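Local coordinates for fucoxanthin chlorophyll a/c-binding protein Lhcq11 (Chaetoceros gracilis, PDB 6L4U) that binds chlorophyll a, chlorophyll c1 and carotenoids, and probably harvests light and passes excitation energy on as an antenna protein of a diatom, at residues Glu166-Arg171 with Met188-Phe193; Leu92-His97 with Gly176-Gly181. All blocks are in the same frame, centred on the assembly; numbering follows the deposited sequence.

Contact 1: Glu166-Arg171 with Met188-Phe193; sequences ELFHTR and MVPGLF. With KC1 (Chlorophyll c1), chain B.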
loop_
_atom_site.group_PDB
_atom_site.type_symbol
_atom_site.label_atom_id
_atom_site.label_comp_id
_atom_site.label_asym_id
_atom_site.label_seq_id
_atom_site.Cartn_x
_atom_site.Cartn_y
_atom_site.Cartn_z
ATOM N N GLU Y 166 -54.711 -27.382 27.060
ATOM C CA GLU Y 166 -54.691 -25.935 26.895
ATOM C C GLU Y 166 -55.269 -25.490 25.561
ATOM O O GLU Y 166 -55.752 -24.357 25.460
ATOM C CB GLU Y 166 -53.259 -25.425 27.029
ATOM C CG GLU Y 166 -52.648 -25.619 28.399
ATOM C CD GLU Y 166 -51.603 -24.570 28.718
ATOM O OE1 GLU Y 166 -51.138 -23.885 27.783
ATOM O OE2 GLU Y 166 -51.250 -24.430 29.905
ATOM N N LEU Y 167 -55.230 -26.349 24.540
ATOM C CA LEU Y 167 -55.819 -26.008 23.251
ATOM C C LEU Y 167 -57.342 -25.995 23.325
ATOM O O LEU Y 167 -57.980 -25.030 22.894
ATOM C CB LEU Y 167 -55.335 -26.986 22.177
ATOM C CG LEU Y 167 -55.547 -26.587 20.715
ATOM C CD1 LEU Y 167 -54.337 -26.960 19.886
ATOM C CD2 LEU Y 167 -56.789 -27.243 20.138
ATOM N N PHE Y 168 -57.942 -27.060 23.866
ATOM C CA PHE Y 168 -59.393 -27.089 24.011
ATOM C C PHE Y 168 -59.864 -26.168 25.126
ATOM O O PHE Y 168 -61.047 -25.817 25.165
ATOM C CB PHE Y 168 -59.895 -28.509 24.283
ATOM C CG PHE Y 168 -59.555 -29.503 23.209
ATOM C CD1 PHE Y 168 -59.425 -29.113 21.889
ATOM C CD2 PHE Y 168 -59.381 -30.842 23.523
ATOM C CE1 PHE Y 168 -59.112 -30.034 20.916
ATOM C CE2 PHE Y 168 -59.061 -31.762 22.542
ATOM C CZ PHE Y 168 -58.934 -31.354 21.239
ATOM N N HIS Y 169 -58.964 -25.787 26.036
ATOM C CA HIS Y 169 -59.255 -24.713 26.979
ATOM C C HIS Y 169 -59.472 -23.391 26.258
ATOM O O HIS Y 169 -60.252 -22.551 26.710
ATOM C CB HIS Y 169 -58.115 -24.578 27.988
ATOM C CG HIS Y 169 -58.350 -25.303 29.275
ATOM N ND1 HIS Y 169 -59.340 -24.942 30.160
ATOM C CD2 HIS Y 169 -57.719 -26.363 29.831
ATOM C CE1 HIS Y 169 -59.310 -25.749 31.205
ATOM N NE2 HIS Y 169 -58.337 -26.623 31.028
ATOM N N THR Y 170 -58.790 -23.189 25.131
ATOM C CA THR Y 170 -58.802 -21.884 24.483
ATOM C C THR Y 170 -59.914 -21.763 23.447
ATOM O O THR Y 170 -60.658 -20.777 23.449
ATOM C CB THR Y 170 -57.448 -21.624 23.832
ATOM O OG1 THR Y 170 -56.413 -22.016 24.740
ATOM C CG2 THR Y 170 -57.293 -20.151 23.505
ATOM N N ARG Y 171 -60.040 -22.745 22.557
ATOM C CA ARG Y 171 -60.935 -22.613 21.415
ATOM C C ARG Y 171 -62.318 -23.198 21.659
ATOM O O ARG Y 171 -63.299 -22.698 21.097
ATOM C CB ARG Y 171 -60.319 -23.285 20.186
ATOM C CG ARG Y 171 -59.065 -22.608 19.680
ATOM C CD ARG Y 171 -58.624 -23.160 18.337
ATOM N NE ARG Y 171 -57.478 -22.418 17.828
ATOM C CZ ARG Y 171 -56.218 -22.808 17.974
ATOM N NH1 ARG Y 171 -55.235 -22.065 17.495
ATOM N NH2 ARG Y 171 -55.940 -23.942 18.599
ATOM N N MET Y 188 -60.109 -29.581 29.905
ATOM C CA MET Y 188 -60.888 -29.940 28.721
ATOM C C MET Y 188 -60.073 -30.813 27.771
ATOM O O MET Y 188 -59.337 -30.321 26.918
ATOM C CB MET Y 188 -61.388 -28.689 28.012
ATOM C CG MET Y 188 -62.704 -28.165 28.552
ATOM S SD MET Y 188 -63.596 -27.167 27.348
ATOM C CE MET Y 188 -63.345 -28.147 25.867
ATOM N N VAL Y 189 -60.209 -32.127 27.930
ATOM C CA VAL Y 189 -59.878 -33.121 26.907
ATOM C C VAL Y 189 -61.017 -34.137 26.861
ATOM O O VAL Y 189 -61.434 -34.651 27.908
ATOM C CB VAL Y 189 -58.515 -33.797 27.153
ATOM C CG1 VAL Y 189 -57.374 -32.911 26.698
ATOM C CG2 VAL Y 189 -58.326 -34.117 28.626
ATOM N N PRO Y 190 -61.583 -34.424 25.687
ATOM C CA PRO Y 190 -62.732 -35.340 25.627
ATOM C C PRO Y 190 -62.289 -36.797 25.601
ATOM O O PRO Y 190 -61.526 -37.219 24.729
ATOM C CB PRO Y 190 -63.435 -34.939 24.326
ATOM C CG PRO Y 190 -62.371 -34.335 23.486
ATOM C CD PRO Y 190 -61.378 -33.706 24.419
ATOM N N GLY Y 191 -62.779 -37.568 26.567
ATOM C CA GLY Y 191 -62.540 -38.991 26.633
ATOM C C GLY Y 191 -61.611 -39.429 27.745
ATOM O O GLY Y 191 -61.620 -40.612 28.106
ATOM N N LEU Y 192 -60.806 -38.519 28.297
ATOM C CA LEU Y 192 -59.932 -38.905 29.399
ATOM C C LEU Y 192 -60.690 -38.944 30.720
ATOM O O LEU Y 192 -60.322 -39.703 31.623
ATOM C CB LEU Y 192 -58.729 -37.959 29.475
ATOM C CG LEU Y 192 -57.563 -38.308 30.409
ATOM C CD1 LEU Y 192 -56.254 -37.947 29.749
ATOM C CD2 LEU Y 192 -57.658 -37.583 31.748
ATOM N N PHE Y 193 -61.749 -38.149 30.849
ATOM C CA PHE Y 193 -62.531 -38.170 32.076
ATOM C C PHE Y 193 -63.520 -39.330 32.109
ATOM O O PHE Y 193 -63.574 -40.066 33.100
ATOM C CB PHE Y 193 -63.262 -36.838 32.258
ATOM C CG PHE Y 193 -63.958 -36.715 33.577
ATOM C CD1 PHE Y 193 -65.204 -36.117 33.663
ATOM C CD2 PHE Y 193 -63.368 -37.207 34.735
ATOM C CE1 PHE Y 193 -65.849 -36.014 34.877
ATOM C CE2 PHE Y 193 -64.010 -37.109 35.947
ATOM C CZ PHE Y 193 -65.246 -36.512 36.019
HETATM N NB KC1 B . -48.904 -21.615 28.769
HETATM N ND KC1 B . -50.808 -23.315 25.616
HETATM C C1A KC1 B . -52.004 -20.396 26.208
HETATM C C1B KC1 B . -49.285 -20.568 29.497
HETATM C C1C KC1 B . -47.709 -24.304 27.892
HETATM C C1D KC1 B . -50.727 -24.523 24.847
HETATM C C2A KC1 B . -52.592 -19.002 26.382
HETATM C C2B KC1 B . -48.559 -20.386 30.780
HETATM C C2C KC1 B . -46.794 -25.379 27.419
HETATM C C2D KC1 B . -51.628 -24.606 23.677
HETATM C C3A KC1 B . -51.888 -18.524 27.639
HETATM C C3B KC1 B . -47.659 -21.557 30.770
HETATM C C3C KC1 B . -47.551 -25.989 26.314
HETATM C C3D KC1 B . -52.296 -23.280 23.783
HETATM C C4A KC1 B . -51.046 -19.722 27.921
HETATM C C4B KC1 B . -47.953 -22.228 29.475
HETATM C C4C KC1 B . -48.801 -25.193 26.298
HETATM C C4D KC1 B . -51.780 -22.636 24.898
HETATM C CAA KC1 B . -54.084 -18.855 26.660
HETATM C CAB KC1 B . -46.663 -21.960 31.787
HETATM C CAC KC1 B . -47.162 -27.142 25.421
HETATM C CAD KC1 B . -53.311 -22.381 23.181
HETATM C CBA KC1 B . -54.845 -18.167 25.531
HETATM C CBB KC1 B . -45.374 -21.893 31.514
HETATM C CBC KC1 B . -46.350 -26.540 24.294
HETATM C CBD KC1 B . -53.360 -21.132 23.957
HETATM C CED KC1 B . -53.326 -18.318 21.319
HETATM C CGA KC1 B . -54.557 -16.689 25.430
HETATM C CGD KC1 B . -52.866 -20.052 23.042
HETATM C CHA KC1 B . -52.389 -21.307 25.070
HETATM C CHB KC1 B . -50.276 -19.615 29.000
HETATM C CHC KC1 B . -47.284 -23.457 29.022
HETATM C CHD KC1 B . -49.794 -25.565 25.271
HETATM C CMA KC1 B . -50.971 -17.343 27.332
HETATM C CMB KC1 B . -48.712 -19.324 31.831
HETATM C CMC KC1 B . -45.428 -25.764 27.921
HETATM C CMD KC1 B . -51.910 -25.616 22.601
HETATM N NA KC1 B . -51.125 -20.752 27.077
HETATM N NC KC1 B . -48.870 -24.190 27.214
HETATM O O1A KC1 B . -54.869 -16.078 24.422
HETATM O O1D KC1 B . -51.676 -19.800 22.966
HETATM O O2A KC1 B . -53.918 -15.966 26.515
HETATM O O2D KC1 B . -53.807 -19.287 22.244
HETATM O OBD KC1 B . -54.013 -22.616 22.135
HETATM MG MG KC1 B . -49.790 -22.344 27.082
#
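A buried, mainly apolar contact presses one side of helix 148-171, in its C-terminal part, against the irregular chain that follows it, while another side of the same helix holds a chlorophyll c1. No hydrogen bond joins the two segments. Phe168 carries the meeting: Met188 O lies in its ring plane, at the CD2 edge, 3.4 Å from CD2, and Pro190 CD meets Phe168 CE2 at 3.6 Å, the two side chains crossing near a right angle. Proline suits this place, offering a rigid methylene to the ring without needing a partner for an N-H. The flexible thioether of Met188 bends at chi3 (42°), which turns Met188 CE back to 3.8 Å from Phe168 CB. His169 brings NE2 to Met188 N only as packing, its ND1 being hydrogen-bonded to Lys186.

On the pigment side, Glu166 OE1 binds the magnesium of chlorophyll c1 at 2.2 Å through an extended side chain. Thr170 OG1 donates to Glu166 O at 2.5 Å, almost along the carbonyl axis, and is also hydrogen-bonded to His177; Thr170 CG2 packs on the pigment's CBA at 3.7 Å. An alanine here would lose both hydroxyl bonds and that methyl contact, and would probably loosen the packing beside the macrocycle. Magnesium ligation by a helix glutamate is typical of a chlorophyll site in the chlorophyll a/b-binding family.

Contact 2: Leu92-His97 with Gly176-Gly181; sequences LAWYRH and GHYLRG. With CLA (chlorophyll a), chain C.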
loop_
_atom_site.group_PDB
_atom_site.type_symbol
_atom_site.label_atom_id
_atom_site.label_comp_id
_atom_site.label_asym_id
_atom_site.label_seq_id
_atom_site.Cartn_x
_atom_site.Cartn_y
_atom_site.Cartn_z
ATOM N N LEU Y 92 -53.665 -15.981 40.591
ATOM C CA LEU Y 92 -54.282 -16.923 41.513
ATOM C C LEU Y 92 -54.991 -18.053 40.781
ATOM O O LEU Y 92 -55.105 -19.159 41.318
ATOM C CB LEU Y 92 -55.261 -16.193 42.431
ATOM C CG LEU Y 92 -55.654 -16.913 43.720
ATOM C CD1 LEU Y 92 -54.433 -17.478 44.415
ATOM C CD2 LEU Y 92 -56.409 -15.988 44.645
ATOM N N ALA Y 93 -55.464 -17.797 39.558
ATOM C CA ALA Y 93 -56.060 -18.858 38.757
ATOM C C ALA Y 93 -55.015 -19.865 38.305
ATOM O O ALA Y 93 -55.324 -21.052 38.152
ATOM C CB ALA Y 93 -56.782 -18.263 37.550
ATOM N N TRP Y 94 -53.778 -19.417 38.088
ATOM C CA TRP Y 94 -52.694 -20.352 37.818
ATOM C C TRP Y 94 -52.343 -21.160 39.057
ATOM O O TRP Y 94 -51.927 -22.318 38.944
ATOM C CB TRP Y 94 -51.466 -19.602 37.306
ATOM C CG TRP Y 94 -50.331 -20.503 36.968
ATOM C CD1 TRP Y 94 -49.242 -20.773 37.738
ATOM C CD2 TRP Y 94 -50.181 -21.273 35.775
ATOM N NE1 TRP Y 94 -48.417 -21.660 37.095
ATOM C CE2 TRP Y 94 -48.971 -21.983 35.886
ATOM C CE3 TRP Y 94 -50.950 -21.431 34.621
ATOM C CZ2 TRP Y 94 -48.512 -22.834 34.887
ATOM C CZ3 TRP Y 94 -50.496 -22.273 33.632
ATOM C CH2 TRP Y 94 -49.291 -22.969 33.772
ATOM N N TYR Y 95 -52.512 -20.572 40.243
ATOM C CA TYR Y 95 -52.274 -21.312 41.475
ATOM C C TYR Y 95 -53.349 -22.366 41.699
ATOM O O TYR Y 95 -53.072 -23.434 42.254
ATOM C CB TYR Y 95 -52.219 -20.356 42.667
ATOM C CG TYR Y 95 -51.012 -19.446 42.727
ATOM C CD1 TYR Y 95 -49.891 -19.680 41.943
ATOM C CD2 TYR Y 95 -50.997 -18.350 43.579
ATOM C CE1 TYR Y 95 -48.798 -18.844 42.001
ATOM C CE2 TYR Y 95 -49.907 -17.512 43.645
ATOM C CZ TYR Y 95 -48.811 -17.763 42.854
ATOM O OH TYR Y 95 -47.721 -16.929 42.916
ATOM N N ARG Y 96 -54.585 -22.090 41.276
ATOM C CA ARG Y 96 -55.659 -23.054 41.482
ATOM C C ARG Y 96 -55.596 -24.178 40.457
ATOM O O ARG Y 96 -55.840 -25.343 40.795
ATOM C CB ARG Y 96 -57.014 -22.350 41.434
ATOM C CG ARG Y 96 -58.218 -23.258 41.655
ATOM C CD ARG Y 96 -58.082 -24.106 42.914
ATOM N NE ARG Y 96 -58.401 -23.358 44.122
ATOM C CZ ARG Y 96 -57.849 -23.591 45.306
ATOM N NH1 ARG Y 96 -56.947 -24.554 45.441
ATOM N NH2 ARG Y 96 -58.198 -22.861 46.355
ATOM N N HIS Y 97 -55.277 -23.848 39.201
ATOM C CA HIS Y 97 -55.178 -24.872 38.168
ATOM C C HIS Y 97 -54.012 -25.812 38.422
ATOM O O HIS Y 97 -54.113 -27.012 38.147
ATOM C CB HIS Y 97 -55.038 -24.233 36.788
ATOM C CG HIS Y 97 -55.226 -25.194 35.656
ATOM N ND1 HIS Y 97 -56.381 -25.241 34.906
ATOM C CD2 HIS Y 97 -54.413 -26.152 35.151
ATOM C CE1 HIS Y 97 -56.271 -26.185 33.989
ATOM N NE2 HIS Y 97 -55.085 -26.751 34.114
ATOM N N GLY Y 176 -63.188 -19.198 27.671
ATOM C CA GLY Y 176 -61.821 -19.083 27.204
ATOM C C GLY Y 176 -60.867 -19.859 28.085
ATOM O O GLY Y 176 -61.281 -20.793 28.778
ATOM N N HIS Y 177 -59.591 -19.487 28.063
ATOM C CA HIS Y 177 -58.590 -20.149 28.885
ATOM C C HIS Y 177 -58.825 -19.855 30.362
ATOM O O HIS Y 177 -59.471 -18.872 30.734
ATOM C CB HIS Y 177 -57.192 -19.689 28.489
ATOM C CG HIS Y 177 -56.132 -20.732 28.649
ATOM N ND1 HIS Y 177 -56.063 -21.852 27.849
ATOM C CD2 HIS Y 177 -55.059 -20.793 29.472
ATOM C CE1 HIS Y 177 -55.011 -22.573 28.195
ATOM N NE2 HIS Y 177 -54.382 -21.950 29.173
ATOM N N TYR Y 178 -58.275 -20.727 31.209
ATOM C CA TYR Y 178 -58.426 -20.574 32.650
ATOM C C TYR Y 178 -57.668 -19.369 33.190
ATOM O O TYR Y 178 -58.011 -18.869 34.264
ATOM C CB TYR Y 178 -57.975 -21.843 33.375
ATOM C CG TYR Y 178 -56.718 -22.475 32.833
ATOM C CD1 TYR Y 178 -55.469 -22.084 33.295
ATOM C CD2 TYR Y 178 -56.781 -23.482 31.877
ATOM C CE1 TYR Y 178 -54.317 -22.663 32.804
ATOM C CE2 TYR Y 178 -55.641 -24.062 31.380
ATOM C CZ TYR Y 178 -54.415 -23.655 31.851
ATOM O OH TYR Y 178 -53.284 -24.238 31.344
ATOM N N LEU Y 179 -56.655 -18.893 32.474
ATOM C CA LEU Y 179 -56.000 -17.642 32.819
ATOM C C LEU Y 179 -56.643 -16.440 32.149
ATOM O O LEU Y 179 -56.201 -15.311 32.383
ATOM C CB LEU Y 179 -54.518 -17.696 32.445
ATOM C CG LEU Y 179 -53.703 -18.842 33.035
ATOM C CD1 LEU Y 179 -52.240 -18.612 32.745
ATOM C CD2 LEU Y 179 -53.941 -18.971 34.529
ATOM N N ARG Y 180 -57.662 -16.652 31.317
ATOM C CA ARG Y 180 -58.383 -15.561 30.678
ATOM C C ARG Y 180 -59.833 -15.486 31.139
ATOM O O ARG Y 180 -60.247 -14.475 31.711
ATOM C CB ARG Y 180 -58.310 -15.715 29.152
ATOM C CG ARG Y 180 -56.899 -15.656 28.591
ATOM C CD ARG Y 180 -56.247 -14.318 28.901
ATOM N NE ARG Y 180 -54.854 -14.256 28.466
ATOM C CZ ARG Y 180 -53.812 -14.414 29.273
ATOM N NH1 ARG Y 180 -53.999 -14.649 30.562
ATOM N NH2 ARG Y 180 -52.580 -14.337 28.789
ATOM N N GLY Y 181 -60.623 -16.532 30.909
ATOM C CA GLY Y 181 -62.006 -16.514 31.342
ATOM C C GLY Y 181 -62.561 -17.839 31.824
ATOM O O GLY Y 181 -63.739 -17.921 32.182
HETATM MG MG CLA C . -52.947 -25.457 48.219
HETATM C CHA CLA C . -54.850 -22.884 49.512
HETATM C CHB CLA C . -52.245 -23.495 45.538
HETATM C CHC CLA C . -50.710 -27.801 47.287
HETATM C CHD CLA C . -53.302 -27.178 51.494
HETATM N NA CLA C . -53.410 -23.520 47.639
HETATM C C1A CLA C . -54.217 -22.667 48.159
HETATM C C2A CLA C . -54.461 -21.398 47.369
HETATM C C3A CLA C . -53.679 -21.683 46.105
HETATM C C4A CLA C . -53.068 -22.993 46.460
HETATM C CMA CLA C . -54.666 -21.900 44.968
HETATM C CAA CLA C . -53.804 -20.191 48.086
HETATM C CBA CLA C . -52.892 -19.226 47.321
HETATM C CGA CLA C . -51.440 -19.529 47.612
HETATM O O1A CLA C . -50.925 -19.208 48.667
HETATM O O2A CLA C . -50.659 -20.232 46.612
HETATM N NB CLA C . -51.659 -25.609 46.644
HETATM C C1B CLA C . -51.531 -24.775 45.614
HETATM C C2B CLA C . -50.597 -25.236 44.552
HETATM C C3B CLA C . -50.140 -26.532 45.090
HETATM C C4B CLA C . -50.858 -26.647 46.389
HETATM C CMB CLA C . -50.193 -24.583 43.263
HETATM C CAB CLA C . -49.180 -27.482 44.477
HETATM C CBB CLA C . -48.048 -27.794 45.078
HETATM N NC CLA C . -52.187 -27.110 49.196
HETATM C C1C CLA C . -51.290 -27.939 48.634
HETATM C C2C CLA C . -50.876 -29.086 49.487
HETATM C C3C CLA C . -51.649 -28.886 50.718
HETATM C C4C CLA C . -52.413 -27.652 50.422
HETATM C CMC CLA C . -49.910 -30.199 49.208
HETATM C CAC CLA C . -51.657 -29.735 51.966
HETATM C CBC CLA C . -50.598 -29.164 52.881
HETATM N ND CLA C . -53.753 -25.179 50.070
HETATM C C1D CLA C . -53.983 -25.910 51.283
HETATM C C2D CLA C . -54.925 -25.301 52.247
HETATM C C3D CLA C . -55.274 -24.073 51.495
HETATM C C4D CLA C . -54.570 -24.089 50.303
HETATM C CMD CLA C . -55.485 -25.647 53.596
HETATM C CAD CLA C . -56.066 -22.828 51.538
HETATM O OBD CLA C . -56.853 -22.479 52.488
HETATM C CBD CLA C . -55.854 -22.094 50.280
HETATM C CGD CLA C . -57.143 -22.238 49.536
HETATM O O1D CLA C . -57.275 -23.096 48.681
HETATM O O2D CLA C . -58.270 -21.381 49.844
HETATM C CED CLA C . -59.582 -21.822 49.513
HETATM C C1 CLA C . -49.778 -21.246 47.068
HETATM C C2 CLA C . -48.471 -21.307 46.312
HETATM C C3 CLA C . -47.824 -22.479 46.180
HETATM C C4 CLA C . -48.380 -23.735 46.786
HETATM C C5 CLA C . -46.513 -22.553 45.439
HETATM C C6 CLA C . -45.314 -22.591 46.382
HETATM C C7 CLA C . -44.771 -24.010 46.528
HETATM C C8 CLA C . -43.521 -24.060 47.382
HETATM C C9 CLA C . -42.300 -24.336 46.512
HETATM C C10 CLA C . -43.695 -25.119 48.462
HETATM C C11 CLA C . -42.446 -25.250 49.320
HETATM C C12 CLA C . -42.272 -26.687 49.786
HETATM C C13 CLA C . -43.330 -27.049 50.818
HETATM C C14 CLA C . -43.043 -26.384 52.159
HETATM C C15 CLA C . -43.386 -28.564 50.950
HETATM C C16 CLA C . -42.110 -29.147 51.545
HETATM C C17 CLA C . -42.331 -30.580 52.017
HETATM C C18 CLA C . -42.774 -31.475 50.868
HETATM C C19 CLA C . -44.028 -32.259 51.240
HETATM C C20 CLA C . -41.648 -32.407 50.437
#
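His177 O is gripped by two backbone donors, Arg180 N at 2.9 Å and Gly181 N at 2.6 Å; the first closes a type I beta turn at 177-180, and the second, one residue further on, reaches back to the same oxygen. Tyr178 and Leu179 occupy the turn's two corners and both bring their side chains onto helix 89-115.

Tyr178 takes the crowded first torsion, with CG between the backbone N and the carbonyl carbon (chi1 42°), and its ring lies flat on the imidazole of His97. This face-to-face stack has centroids 3.7 Å apart and planes at 20°, with His97 ND1 over the centre of the phenol. The opposite face of the phenol carries the His177 ring, offset toward the rim, so the tyrosine is sandwiched between two imidazoles; a flat, wide side chain suits such a slot. At the edge of the phenol, in its plane, Trp94 CZ3 approaches Tyr178 CE1 at 3.9 Å. The forked end of Leu179 fits the indole, CD1 reaching Trp94 CE3 at 3.6 Å, while the small Ala93 lets the turn come close, its CB 3.6 Å from Tyr178 O.

Round the helix, Arg96 NH2 reaches O1D of a chlorophyll a, a nearly straight bond (170°) of 2.5 Å. Trp94 NE1 is hydrogen-bonded to another chlorophyll a. Trp94, His97 and Tyr178 together line a chlorophyll c1 pocket, where helix 89-115 meets a loop, in a protein of the chlorophyll a/b-binding family.

From the N terminus, the chain passes through 92-97 on helix 89-115, then 166-171 on helix 148-171, then 176-181 and 188-193 in the chain leading to helix 208-230. The segments alternate, so the two contacts cross. Contact 2 closes a long loop of 78 intervening residues that takes in the rest of helix 89-115 and the whole of helix 148-171; contact 1 closes a short one of 16 residues, all without helix or strand. Together they tie the connection after helix 148-171 both to that helix and to helix 89-115. They meet directly where His169 sets its ring edge-to-face with Tyr178. Trp94, His177 and Leu179 join Glu166 and Thr170 in one chlorophyll c1 pocket.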